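Local coordinates for putative dehydratase (Mesorhizobium loti, PDB 2POZ), which is of unknown function but, as a member of the mandelate racemase/muconate lactonizing enzyme family, may act as a lyase, possibly a dehydratase, at residues 309-314 against 344-349; 9-14 against 374-379; 317-322 against 359-364. All coordinates share one frame; numbering follows the deposited sequence.

How the interactions relate
The six segments follow the chain in the order 9-14, 309-314, 317-322, 344-349, 359-364, 374-379, so interaction 2, joining the two ends of the chain, brackets the others. Interactions 1 and 3 share helix 312-324 of the barrel domain, the first at its N-terminal end and the second further along; their centres are about 13 Å apart. Interaction 2 belongs to the antiparallel sheet that includes strands 5-12 and 379-383. Its centre lies about 12 Å from that of interaction 1, which it touches through V346 with L13, but about 23 Å from interaction 3. Interaction 1 thus sits where the barrel's helix meets the antiparallel sheet, with S311 touching both E36 and L22.

Interaction 1 (309-314 against 344-349)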
ATOM      1  N   CYS A 309      -4.207  -5.348  37.660  1.00 13.79           N
ATOM      2  CA  CYS A 309      -3.441  -6.136  38.616  1.00 16.38           C
ATOM      3  C   CYS A 309      -2.707  -5.212  39.582  1.00 15.93           C
ATOM      4  O   CYS A 309      -1.600  -4.755  39.305  1.00 18.35           O
ATOM      5  CB  CYS A 309      -2.431  -7.043  37.913  1.00 16.86           C
ATOM      6  SG  CYS A 309      -1.531  -8.112  39.072  1.00 21.18           S
ATOM      7  N   GLY A 310      -3.344  -4.944  40.715  1.00 13.92           N
ATOM      8  CA  GLY A 310      -2.762  -4.082  41.727  1.00 15.19           C
ATOM      9  C   GLY A 310      -3.521  -4.288  43.021  1.00 14.10           C
ATOM     10  O   GLY A 310      -3.854  -5.414  43.369  1.00 15.36           O
ATOM     11  N   SER A 311      -3.799  -3.211  43.738  1.00 13.15           N
ATOM     12  CA  SER A 311      -4.532  -3.327  44.990  1.00 13.47           C
ATOM     13  C   SER A 311      -6.033  -3.202  44.705  1.00 13.54           C
ATOM     14  O   SER A 311      -6.449  -3.036  43.552  1.00 13.38           O
ATOM     15  CB  SER A 311      -4.104  -2.217  45.949  1.00 13.76           C
ATOM     16  OG  SER A 311      -4.654  -0.976  45.534  1.00 14.56           O
ATOM     17  N   SER A 312      -6.841  -3.286  45.756  1.00 14.33           N
ATOM     18  CA  SER A 312      -8.292  -3.153  45.628  1.00 13.40           C
ATOM     19  C   SER A 312      -8.674  -1.799  45.019  1.00 13.75           C
ATOM     20  O   SER A 312      -9.738  -1.661  44.410  1.00 14.81           O
ATOM     21  CB  SER A 312      -8.957  -3.271  47.002  1.00 13.17           C
ATOM     22  OG  SER A 312      -8.734  -4.538  47.584  1.00 16.70           O
ATOM     23  N   LEU A 313      -7.822  -0.795  45.200  1.00 12.44           N
ATOM     24  CA  LEU A 313      -8.114   0.531  44.661  1.00 13.00           C
ATOM     25  C   LEU A 313      -8.214   0.526  43.135  1.00 12.59           C
ATOM     26  O   LEU A 313      -9.253   0.877  42.579  1.00 13.99           O
ATOM     27  CB  LEU A 313      -7.057   1.554  45.107  1.00 11.06           C
ATOM     28  CG  LEU A 313      -7.219   2.981  44.543  1.00 12.72           C
ATOM     29  CD1 LEU A 313      -8.615   3.509  44.851  1.00  8.86           C
ATOM     30  CD2 LEU A 313      -6.159   3.903  45.136  1.00  9.48           C
ATOM     31  N   ILE A 314      -7.153   0.123  42.443  1.00 13.57           N
ATOM     32  CA  ILE A 314      -7.214   0.122  40.982  1.00 13.67           C
ATOM     33  C   ILE A 314      -8.296  -0.811  40.439  1.00 13.58           C
ATOM     34  O   ILE A 314      -8.853  -0.559  39.376  1.00 14.06           O
ATOM     35  CB  ILE A 314      -5.851  -0.223  40.336  1.00 12.47           C
ATOM     36  CG1 ILE A 314      -5.915   0.092  38.836  1.00 13.82           C
ATOM     37  CG2 ILE A 314      -5.510  -1.685  40.547  1.00 11.23           C
ATOM     38  CD1 ILE A 314      -4.558   0.378  38.211  1.00 14.74           C
ATOM     39  N   VAL A 344      -1.867  -6.395  51.759  1.00 15.45           N
ATOM     40  CA  VAL A 344      -2.395  -5.204  52.400  1.00 16.64           C
ATOM     41  C   VAL A 344      -3.698  -4.730  51.772  1.00 17.94           C
ATOM     42  O   VAL A 344      -3.726  -4.338  50.605  1.00 17.54           O
ATOM     43  CB  VAL A 344      -1.380  -4.036  52.329  1.00 17.59           C
ATOM     44  CG1 VAL A 344      -1.998  -2.765  52.923  1.00 15.71           C
ATOM     45  CG2 VAL A 344      -0.113  -4.412  53.076  1.00 18.19           C
ATOM     46  N   GLU A 345      -4.777  -4.765  52.548  1.00 18.15           N
ATOM     47  CA  GLU A 345      -6.068  -4.293  52.065  1.00 18.68           C
ATOM     48  C   GLU A 345      -6.059  -2.768  52.174  1.00 18.15           C
ATOM     49  O   GLU A 345      -5.984  -2.219  53.272  1.00 17.91           O
ATOM     50  CB  GLU A 345      -7.202  -4.867  52.915  1.00 19.54           C
ATOM     51  CG  GLU A 345      -8.581  -4.423  52.449  1.00 19.00           C
ATOM     52  CD  GLU A 345      -8.803  -4.691  50.968  1.00 19.38           C
ATOM     53  OE1 GLU A 345      -8.827  -5.878  50.582  1.00 17.51           O
ATOM     54  OE2 GLU A 345      -8.943  -3.714  50.196  1.00 16.84           O
ATOM     55  N   VAL A 346      -6.129  -2.085  51.035  1.00 18.65           N
ATOM     56  CA  VAL A 346      -6.101  -0.624  51.027  1.00 16.17           C
ATOM     57  C   VAL A 346      -7.485   0.014  51.123  1.00 16.82           C
ATOM     58  O   VAL A 346      -7.603   1.210  51.371  1.00 15.25           O
ATOM     59  CB  VAL A 346      -5.407  -0.083  49.744  1.00 15.52           C
ATOM     60  CG1 VAL A 346      -4.005  -0.671  49.619  1.00 13.29           C
ATOM     61  CG2 VAL A 346      -6.242  -0.426  48.517  1.00 13.28           C
ATOM     62  N   LEU A 347      -8.535  -0.774  50.932  1.00 18.28           N
ATOM     63  CA  LEU A 347      -9.879  -0.212  50.984  1.00 18.49           C
ATOM     64  C   LEU A 347     -10.690  -0.671  52.177  1.00 21.06           C
ATOM     65  O   LEU A 347     -10.576  -1.810  52.624  1.00 20.29           O
ATOM     66  CB  LEU A 347     -10.650  -0.554  49.708  1.00 18.10           C
ATOM     67  CG  LEU A 347     -10.097   0.001  48.395  1.00 17.40           C
ATOM     68  CD1 LEU A 347     -11.076  -0.319  47.277  1.00 14.99           C
ATOM     69  CD2 LEU A 347      -9.887   1.506  48.515  1.00 15.67           C
ATOM     70  N   GLU A 348     -11.527   0.228  52.679  1.00 23.30           N
ATOM     71  CA  GLU A 348     -12.381  -0.092  53.807  1.00 27.47           C
ATOM     72  C   GLU A 348     -13.504  -0.982  53.283  1.00 27.69           C
ATOM     73  O   GLU A 348     -13.995  -1.877  53.975  1.00 26.15           O
ATOM     74  CB  GLU A 348     -12.966   1.190  54.399  1.00 30.53           C
ATOM     75  CG  GLU A 348     -13.537   1.005  55.781  1.00 37.67           C
ATOM     76  CD  GLU A 348     -12.458   0.719  56.799  1.00 40.20           C
ATOM     77  OE1 GLU A 348     -11.629   1.627  57.049  1.00 41.60           O
ATOM     78  OE2 GLU A 348     -12.434  -0.410  57.339  1.00 41.97           O
ATOM     79  N   ASN A 349     -13.886  -0.736  52.035  1.00 26.87           N
ATOM     80  CA  ASN A 349     -14.962  -1.474  51.390  1.00 29.76           C
ATOM     81  C   ASN A 349     -14.523  -2.041  50.043  1.00 30.77           C
ATOM     82  O   ASN A 349     -14.986  -1.603  48.988  1.00 31.48           O
ATOM     83  CB  ASN A 349     -16.145  -0.537  51.199  1.00 31.92           C
ATOM     84  CG  ASN A 349     -15.705   0.905  51.019  1.00 37.49           C
ATOM     85  OD1 ASN A 349     -14.942   1.227  50.098  1.00 38.40           O
ATOM     86  ND2 ASN A 349     -16.170   1.781  51.905  1.00 38.32           N
TER
HETATM   87  O   HOH W   1      -5.710  -3.979  48.499  1.00  9.23           O
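S312 and E345 form the direct hydrogen bond between 309-314 and 344-349: S312 OG donates to E345 OE2 over 2.7 Å, meeting its syn lone pair. The anti lone pair of OE2 takes the backbone N-H of L347, with an N-H...O angle of 157°, so one carboxylate oxygen is gripped by two donors and the glutamate also braces its own loop. A glutamate suits this place because its chain can double back. CB points away from the helix, but the chain bends at chi2 (53°), which places CD, and the carboxylate end comes back near S312; the other oxygen, OE1, is hydrogen-bonded to Y343 OH.

A water supplies the second polar link. It accepts from S312 N at 3.0 Å and also from V346 N, and donates to V344 O, stitching the first turn of the helix to the loop backbone.

S311 is the N-cap of helix 312-324, a helix of the modified TIM barrel found in the enolase superfamily. Serine suits an N-cap because its short hydroxyl reaches a first-turn N-H that has no carbonyl of its own helix to pair with. S311 OG accepts from L313 N and is also hydrogen-bonded to E36 of strand 33-37, whose carboxylate takes I314 N as well. An acidic group at this helix start would be favoured by the helix dipole, and it ties the barrel to the N-terminal domain.

The apolar part is carried by V346 and L347. V346 CG2 packs against the N-cap, 3.4 Å from S311 OG and 4.0 Å from L313 CB; a short, branched aliphatic residue suits this buried spot. L347 lies against S312: its CG is 3.7 Å from S312 CB and its CD1 is 3.4 Å from S312 O.

Interaction 2 (9-14 against 374-379)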
ATOM      1  N   ASN A   9       0.292  12.734  48.560  1.00 13.22           N
ATOM      2  CA  ASN A   9       1.066  11.701  49.241  1.00 15.24           C
ATOM      3  C   ASN A   9       1.257  10.521  48.297  1.00 14.04           C
ATOM      4  O   ASN A   9       0.328  10.122  47.591  1.00 14.93           O
ATOM      5  CB  ASN A   9       0.347  11.226  50.511  1.00 13.25           C
ATOM      6  CG  ASN A   9       0.474  12.212  51.668  1.00 17.28           C
ATOM      7  OD1 ASN A   9      -0.328  12.190  52.598  1.00 21.58           O
ATOM      8  ND2 ASN A   9       1.489  13.064  51.623  1.00 12.52           N
ATOM      9  N   ILE A  10       2.465   9.969  48.297  1.00 12.39           N
ATOM     10  CA  ILE A  10       2.802   8.837  47.449  1.00 11.94           C
ATOM     11  C   ILE A  10       3.175   7.649  48.324  1.00 13.29           C
ATOM     12  O   ILE A  10       4.038   7.754  49.195  1.00 11.95           O
ATOM     13  CB  ILE A  10       3.979   9.186  46.531  1.00 12.29           C
ATOM     14  CG1 ILE A  10       3.615  10.412  45.689  1.00 14.58           C
ATOM     15  CG2 ILE A  10       4.307   8.002  45.625  1.00 12.71           C
ATOM     16  CD1 ILE A  10       4.803  11.187  45.200  1.00 16.67           C
ATOM     17  N   TYR A  11       2.523   6.520  48.070  1.00 12.83           N
ATOM     18  CA  TYR A  11       2.735   5.304  48.841  1.00 12.36           C
ATOM     19  C   TYR A  11       3.288   4.188  47.963  1.00 13.61           C
ATOM     20  O   TYR A  11       2.771   3.941  46.874  1.00 14.32           O
ATOM     21  CB  TYR A  11       1.398   4.857  49.448  1.00 13.78           C
ATOM     22  CG  TYR A  11       0.699   5.933  50.256  1.00 14.31           C
ATOM     23  CD1 TYR A  11       0.879   6.025  51.636  1.00 14.12           C
ATOM     24  CD2 TYR A  11      -0.115   6.887  49.633  1.00 15.49           C
ATOM     25  CE1 TYR A  11       0.267   7.043  52.382  1.00 13.03           C
ATOM     26  CE2 TYR A  11      -0.734   7.912  50.371  1.00 15.43           C
ATOM     27  CZ  TYR A  11      -0.534   7.979  51.745  1.00 16.36           C
ATOM     28  OH  TYR A  11      -1.126   8.983  52.478  1.00 16.25           O
ATOM     29  N   LEU A  12       4.345   3.532  48.435  1.00 12.82           N
ATOM     30  CA  LEU A  12       4.954   2.417  47.722  1.00 13.27           C
ATOM     31  C   LEU A  12       4.774   1.216  48.646  1.00 13.54           C
ATOM     32  O   LEU A  12       5.569   0.983  49.544  1.00 13.30           O
ATOM     33  CB  LEU A  12       6.439   2.684  47.463  1.00 14.30           C
ATOM     34  CG  LEU A  12       7.262   1.573  46.803  1.00 16.56           C
ATOM     35  CD1 LEU A  12       6.579   1.061  45.544  1.00 14.53           C
ATOM     36  CD2 LEU A  12       8.650   2.113  46.481  1.00 14.66           C
ATOM     37  N   LEU A  13       3.708   0.464  48.424  1.00 13.12           N
ATOM     38  CA  LEU A  13       3.409  -0.681  49.264  1.00 14.13           C
ATOM     39  C   LEU A  13       4.193  -1.952  49.008  1.00 15.20           C
ATOM     40  O   LEU A  13       4.787  -2.156  47.950  1.00 15.67           O
ATOM     41  CB  LEU A  13       1.926  -1.043  49.165  1.00 12.37           C
ATOM     42  CG  LEU A  13       0.866  -0.264  49.948  1.00 15.09           C
ATOM     43  CD1 LEU A  13       0.832   1.177  49.496  1.00 14.48           C
ATOM     44  CD2 LEU A  13      -0.489  -0.926  49.734  1.00 14.24           C
ATOM     45  N   LYS A  14       4.185  -2.797  50.031  1.00 16.76           N
ATOM     46  CA  LYS A  14       4.770  -4.123  49.969  1.00 17.23           C
ATOM     47  C   LYS A  14       3.504  -4.884  50.295  1.00 16.09           C
ATOM     48  O   LYS A  14       3.046  -4.869  51.434  1.00 17.05           O
ATOM     49  CB  LYS A  14       5.815  -4.356  51.064  1.00 20.95           C
ATOM     50  CG  LYS A  14       6.427  -5.761  50.999  1.00 25.57           C
ATOM     51  CD  LYS A  14       7.446  -6.023  52.103  1.00 28.20           C
ATOM     52  CE  LYS A  14       6.769  -6.327  53.430  1.00 31.02           C
ATOM     53  NZ  LYS A  14       7.746  -6.823  54.444  1.00 29.60           N
ATOM     54  N   ASN A 374      -3.539   1.438  57.093  1.00 17.78           N
ATOM     55  CA  ASN A 374      -2.874   0.370  56.353  1.00 17.48           C
ATOM     56  C   ASN A 374      -1.831   0.824  55.336  1.00 16.08           C
ATOM     57  O   ASN A 374      -0.884   0.093  55.055  1.00 14.99           O
ATOM     58  CB  ASN A 374      -3.911  -0.517  55.666  1.00 15.51           C
ATOM     59  CG  ASN A 374      -4.645  -1.406  56.648  1.00 18.56           C
ATOM     60  OD1 ASN A 374      -4.335  -1.404  57.840  1.00 17.04           O
ATOM     61  ND2 ASN A 374      -5.613  -2.174  56.157  1.00 14.11           N
ATOM     62  N   ILE A 375      -1.990   2.027  54.792  1.00 14.57           N
ATOM     63  CA  ILE A 375      -1.036   2.510  53.802  1.00 14.62           C
ATOM     64  C   ILE A 375      -0.018   3.510  54.348  1.00 15.51           C
ATOM     65  O   ILE A 375       1.060   3.677  53.777  1.00 13.12           O
ATOM     66  CB  ILE A 375      -1.756   3.159  52.595  1.00 16.27           C
ATOM     67  CG1 ILE A 375      -2.509   4.414  53.046  1.00 16.20           C
ATOM     68  CG2 ILE A 375      -2.708   2.151  51.950  1.00 16.66           C
ATOM     69  CD1 ILE A 375      -3.175   5.170  51.921  1.00 12.71           C
ATOM     70  N   GLU A 376      -0.358   4.175  55.451  1.00 16.00           N
ATOM     71  CA  GLU A 376       0.540   5.160  56.049  1.00 17.49           C
ATOM     72  C   GLU A 376       1.964   4.637  56.276  1.00 15.95           C
ATOM     73  O   GLU A 376       2.931   5.368  56.066  1.00 15.82           O
ATOM     74  CB  GLU A 376      -0.055   5.675  57.363  1.00 21.38           C
ATOM     75  CG  GLU A 376       0.714   6.819  58.010  1.00 27.63           C
ATOM     76  CD  GLU A 376       0.910   8.009  57.082  1.00 30.67           C
ATOM     77  OE1 GLU A 376       0.017   8.281  56.245  1.00 32.13           O
ATOM     78  OE2 GLU A 376       1.958   8.685  57.206  1.00 32.62           O
ATOM     79  N   PRO A 377       2.114   3.365  56.702  1.00 14.77           N
ATOM     80  CA  PRO A 377       3.455   2.815  56.928  1.00 14.16           C
ATOM     81  C   PRO A 377       4.285   2.784  55.644  1.00 13.62           C
ATOM     82  O   PRO A 377       5.514   2.694  55.686  1.00 14.18           O
ATOM     83  CB  PRO A 377       3.173   1.400  57.440  1.00 14.91           C
ATOM     84  CG  PRO A 377       1.857   1.539  58.123  1.00 17.44           C
ATOM     85  CD  PRO A 377       1.081   2.416  57.152  1.00 16.07           C
ATOM     86  N   TYR A 378       3.606   2.870  54.506  1.00 13.14           N
ATOM     87  CA  TYR A 378       4.279   2.815  53.218  1.00 12.15           C
ATOM     88  C   TYR A 378       4.441   4.172  52.525  1.00 13.00           C
ATOM     89  O   TYR A 378       4.831   4.246  51.352  1.00 10.13           O
ATOM     90  CB  TYR A 378       3.539   1.814  52.330  1.00 12.65           C
ATOM     91  CG  TYR A 378       3.550   0.421  52.929  1.00 13.33           C
ATOM     92  CD1 TYR A 378       4.720  -0.344  52.952  1.00 12.66           C
ATOM     93  CD2 TYR A 378       2.411  -0.103  53.547  1.00 14.42           C
ATOM     94  CE1 TYR A 378       4.756  -1.598  53.582  1.00 13.65           C
ATOM     95  CE2 TYR A 378       2.439  -1.346  54.178  1.00 14.24           C
ATOM     96  CZ  TYR A 378       3.613  -2.086  54.191  1.00 14.93           C
ATOM     97  OH  TYR A 378       3.633  -3.309  54.827  1.00 16.09           O
ATOM     98  N   LEU A 379       4.157   5.244  53.263  1.00 11.90           N
ATOM     99  CA  LEU A 379       4.311   6.595  52.736  1.00 13.72           C
ATOM    100  C   LEU A 379       5.733   6.679  52.207  1.00 12.29           C
ATOM    101  O   LEU A 379       6.676   6.409  52.934  1.00 13.20           O
ATOM    102  CB  LEU A 379       4.109   7.623  53.855  1.00 13.14           C
ATOM    103  CG  LEU A 379       4.175   9.103  53.470  1.00 15.40           C
ATOM    104  CD1 LEU A 379       3.074   9.432  52.446  1.00  9.63           C
ATOM    105  CD2 LEU A 379       4.009   9.955  54.731  1.00 15.75           C
TER
HETATM  106  O   HOH W   2       2.662  -6.100  53.977  1.00 13.29           O
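Y11 and L379 form an antiparallel, non-hydrogen-bonded bridge where the chain's C-terminal part adds strand 379-383 to the edge of strand 5-12; residues 374-378, running from helix 372-375 through the short 3-10 segment after it, pack against the same strand. Just beside the bridge, L12 N donates to Y378 O over 3.0 Å with an N-H...O angle of 159°.

The Y11 ring is gripped on both faces. I375 CD1 sits over the ring centre, 3.8 Å from the centroid and 9° off the normal, while L379 CD1 lies over the opposite face at 4.1 Å; both are CH-pi contacts. I375 CG1 lies between its backbone N and carbonyl carbon (chi1 65°), and the CD1 it carries is the methyl that meets the ring. A broad, flat tyrosine suits this slot between two aliphatic groups, and its OH keeps a weak hydrogen bond to E24 on the neighbouring strand 21-27.

Further along, Y378 lies across L13 at about a right angle, with Y378 CD2 3.9 Å from L13 CG. K14 N stands 3.7 Å above one face of the Y378 ring, toward its rim, and P377 CB lies over the opposite face, also toward the rim. At the polar tip, a water lies 3.1 Å from Y378 OH and donates to K14 O, so this amphipathic side chain packs with its ring and is hydrated at its hydroxyl.

Such pairing of the two chain ends is consistent with the enolase superfamily architecture, in which the polypeptide returns from the barrel to complete the N-terminal domain.

Interaction 3 (317-322 against 359-364); sequences ATLQLE and EMPNGP
L319 spreads its two methyls over M360 and P361, one toward each. On the proline side L319 CD1 lies 3.8 Å from P361 CD, and L319 CB is equally close to that same carbon, so the CD corner of the proline ring meets both the root and one tip of the leucine, the two side chains crossing obliquely; CD1 also meets the carbonyl E359 O. On the other side L319 CD2 faces the terminal methyl, CE, of selenomethionine M360 at 4.1 Å. The M360 chain is bent twice, and chi3 (89°) sets CE toward the leucine, while its SE approaches L319 O at 3.9 Å. The long, unbranched methionine chain, here carrying selenium in place of sulfur, can bend to lay its methyl against the leucine; V124 of strand 123-128 touches both L319 and M360.

Q320 takes a different path. Its CB points away from 359-364, but the bend at chi2 (-61°) turns CD back, and NE2 comes within 3.6 Å of P361 CG. NE2 donates to a water at 2.8 Å, which in turn donates to G363 O at 2.6 Å and weakly to P361 O. The amide's other end, OE1, accepts from Y113 N, so both halves of the buried glutamine are used.

Chemically, then, the contact is mainly apolar, and the amide of Q320 adds a directional link through the water to G363 O.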
ATOM      1  N   ALA A 317     -11.504   1.188  40.803  1.00 14.65           N
ATOM      2  CA  ALA A 317     -11.488   2.279  39.832  1.00 14.65           C
ATOM      3  C   ALA A 317     -11.817   1.739  38.440  1.00 14.36           C
ATOM      4  O   ALA A 317     -12.522   2.379  37.658  1.00 14.97           O
ATOM      5  CB  ALA A 317     -10.122   2.944  39.823  1.00 14.07           C
ATOM      6  N   THR A 318     -11.301   0.555  38.133  1.00 15.35           N
ATOM      7  CA  THR A 318     -11.544  -0.068  36.839  1.00 14.05           C
ATOM      8  C   THR A 318     -13.033  -0.355  36.655  1.00 13.96           C
ATOM      9  O   THR A 318     -13.545  -0.286  35.537  1.00 13.98           O
ATOM     10  CB  THR A 318     -10.729  -1.369  36.695  1.00 14.82           C
ATOM     11  OG1 THR A 318      -9.330  -1.047  36.679  1.00 13.83           O
ATOM     12  CG2 THR A 318     -11.093  -2.102  35.402  1.00 15.41           C
ATOM     13  N   LEU A 319     -13.731  -0.665  37.748  1.00 12.72           N
ATOM     14  CA  LEU A 319     -15.170  -0.935  37.665  1.00 13.88           C
ATOM     15  C   LEU A 319     -15.918   0.320  37.215  1.00 14.10           C
ATOM     16  O   LEU A 319     -16.961   0.231  36.572  1.00 13.71           O
ATOM     17  CB  LEU A 319     -15.726  -1.410  39.014  1.00 12.90           C
ATOM     18  CG  LEU A 319     -15.203  -2.744  39.551  1.00 13.28           C
ATOM     19  CD1 LEU A 319     -15.927  -3.081  40.851  1.00 16.23           C
ATOM     20  CD2 LEU A 319     -15.411  -3.843  38.519  1.00 14.58           C
ATOM     21  N   GLN A 320     -15.383   1.489  37.553  1.00 13.49           N
ATOM     22  CA  GLN A 320     -16.013   2.745  37.140  1.00 16.21           C
ATOM     23  C   GLN A 320     -16.105   2.777  35.616  1.00 16.69           C
ATOM     24  O   GLN A 320     -17.107   3.205  35.050  1.00 18.46           O
ATOM     25  CB  GLN A 320     -15.194   3.946  37.616  1.00 14.81           C
ATOM     26  CG  GLN A 320     -15.252   4.207  39.119  1.00 16.53           C
ATOM     27  CD  GLN A 320     -16.661   4.495  39.607  1.00 15.76           C
ATOM     28  OE1 GLN A 320     -17.397   5.255  38.983  1.00 18.11           O
ATOM     29  NE2 GLN A 320     -17.035   3.902  40.738  1.00 16.42           N
ATOM     30  N   LEU A 321     -15.049   2.311  34.959  1.00 16.78           N
ATOM     31  CA  LEU A 321     -14.996   2.292  33.505  1.00 16.56           C
ATOM     32  C   LEU A 321     -15.892   1.201  32.921  1.00 16.57           C
ATOM     33  O   LEU A 321     -16.689   1.455  32.016  1.00 14.82           O
ATOM     34  CB  LEU A 321     -13.550   2.069  33.047  1.00 18.83           C
ATOM     35  CG  LEU A 321     -13.256   1.952  31.548  1.00 22.00           C
ATOM     36  CD1 LEU A 321     -12.981   3.324  30.965  1.00 19.41           C
ATOM     37  CD2 LEU A 321     -12.045   1.048  31.338  1.00 20.52           C
ATOM     38  N   GLU A 322     -15.765  -0.012  33.451  1.00 13.46           N
ATOM     39  CA  GLU A 322     -16.530  -1.146  32.954  1.00 14.65           C
ATOM     40  C   GLU A 322     -18.031  -0.998  33.152  1.00 14.76           C
ATOM     41  O   GLU A 322     -18.825  -1.701  32.523  1.00 14.84           O
ATOM     42  CB  GLU A 322     -16.021  -2.431  33.608  1.00 14.14           C
ATOM     43  CG  GLU A 322     -14.515  -2.588  33.468  1.00 16.34           C
ATOM     44  CD  GLU A 322     -13.983  -3.858  34.106  1.00 18.60           C
ATOM     45  OE1 GLU A 322     -14.454  -4.216  35.209  1.00 17.79           O
ATOM     46  OE2 GLU A 322     -13.082  -4.485  33.507  1.00 16.72           O
ATOM     47  N   GLU A 359     -20.038  -6.622  41.520  1.00 19.21           N
ATOM     48  CA  GLU A 359     -21.150  -5.677  41.472  1.00 21.27           C
ATOM     49  C   GLU A 359     -20.548  -4.280  41.330  1.00 20.23           C
ATOM     50  O   GLU A 359     -19.490  -4.003  41.890  1.00 18.36           O
ATOM     51  CB  GLU A 359     -21.977  -5.748  42.762  1.00 24.58           C
ATOM     52  CG  GLU A 359     -22.964  -6.910  42.830  1.00 29.62           C
ATOM     53  CD  GLU A 359     -24.119  -6.749  41.857  1.00 32.05           C
ATOM     54  OE1 GLU A 359     -24.807  -5.708  41.913  1.00 34.21           O
ATOM     55  OE2 GLU A 359     -24.349  -7.665  41.037  1.00 36.92           O
HETATM   56  N   MSE A 360     -21.207  -3.400  40.584  1.00 21.40           N
HETATM   57  CA  MSE A 360     -20.692  -2.041  40.411  1.00 23.46           C
HETATM   58  C   MSE A 360     -20.812  -1.293  41.738  1.00 22.09           C
HETATM   59  O   MSE A 360     -21.849  -1.348  42.394  1.00 19.31           O
HETATM   60  CB  MSE A 360     -21.491  -1.292  39.335  1.00 28.92           C
HETATM   61  CG  MSE A 360     -21.563  -2.004  37.990  1.00 37.95           C
HETATM   62 SE   MSE A 360     -19.819  -2.385  37.241  1.00 51.52          SE
HETATM   63  CE  MSE A 360     -19.516  -4.113  38.037  1.00 42.19           C
ATOM     64  N   PRO A 361     -19.750  -0.590  42.157  1.00 21.36           N
ATOM     65  CA  PRO A 361     -19.843   0.137  43.423  1.00 21.06           C
ATOM     66  C   PRO A 361     -20.783   1.329  43.257  1.00 21.90           C
ATOM     67  O   PRO A 361     -20.935   1.844  42.151  1.00 19.73           O
ATOM     68  CB  PRO A 361     -18.400   0.549  43.681  1.00 20.91           C
ATOM     69  CG  PRO A 361     -17.896   0.807  42.310  1.00 21.49           C
ATOM     70  CD  PRO A 361     -18.442  -0.368  41.520  1.00 21.39           C
ATOM     71  N   ASN A 362     -21.404   1.760  44.353  1.00 21.23           N
ATOM     72  CA  ASN A 362     -22.345   2.879  44.321  1.00 22.66           C
ATOM     73  C   ASN A 362     -21.883   4.158  45.031  1.00 21.41           C
ATOM     74  O   ASN A 362     -22.544   5.193  44.934  1.00 21.29           O
ATOM     75  CB  ASN A 362     -23.687   2.438  44.914  1.00 26.14           C
ATOM     76  CG  ASN A 362     -24.466   1.510  43.988  1.00 30.04           C
ATOM     77  OD1 ASN A 362     -25.368   0.797  44.430  1.00 34.47           O
ATOM     78  ND2 ASN A 362     -24.133   1.527  42.700  1.00 29.08           N
ATOM     79  N   GLY A 363     -20.763   4.097  45.738  1.00 19.73           N
ATOM     80  CA  GLY A 363     -20.280   5.279  46.433  1.00 19.40           C
ATOM     81  C   GLY A 363     -19.845   6.388  45.489  1.00 21.00           C
ATOM     82  O   GLY A 363     -19.584   6.125  44.312  1.00 20.63           O
ATOM     83  N   PRO A 364     -19.767   7.643  45.967  1.00 18.84           N
ATOM     84  CA  PRO A 364     -19.349   8.755  45.109  1.00 19.21           C
ATOM     85  C   PRO A 364     -17.883   8.668  44.680  1.00 18.75           C
ATOM     86  O   PRO A 364     -17.057   8.039  45.354  1.00 19.05           O
ATOM     87  CB  PRO A 364     -19.654   9.992  45.964  1.00 20.26           C
ATOM     88  CG  PRO A 364     -19.551   9.485  47.371  1.00 22.19           C
ATOM     89  CD  PRO A 364     -20.212   8.127  47.286  1.00 20.47           C
TER
HETATM   90  O   HOH W   3     -18.936   4.216  42.701  1.00 24.03           O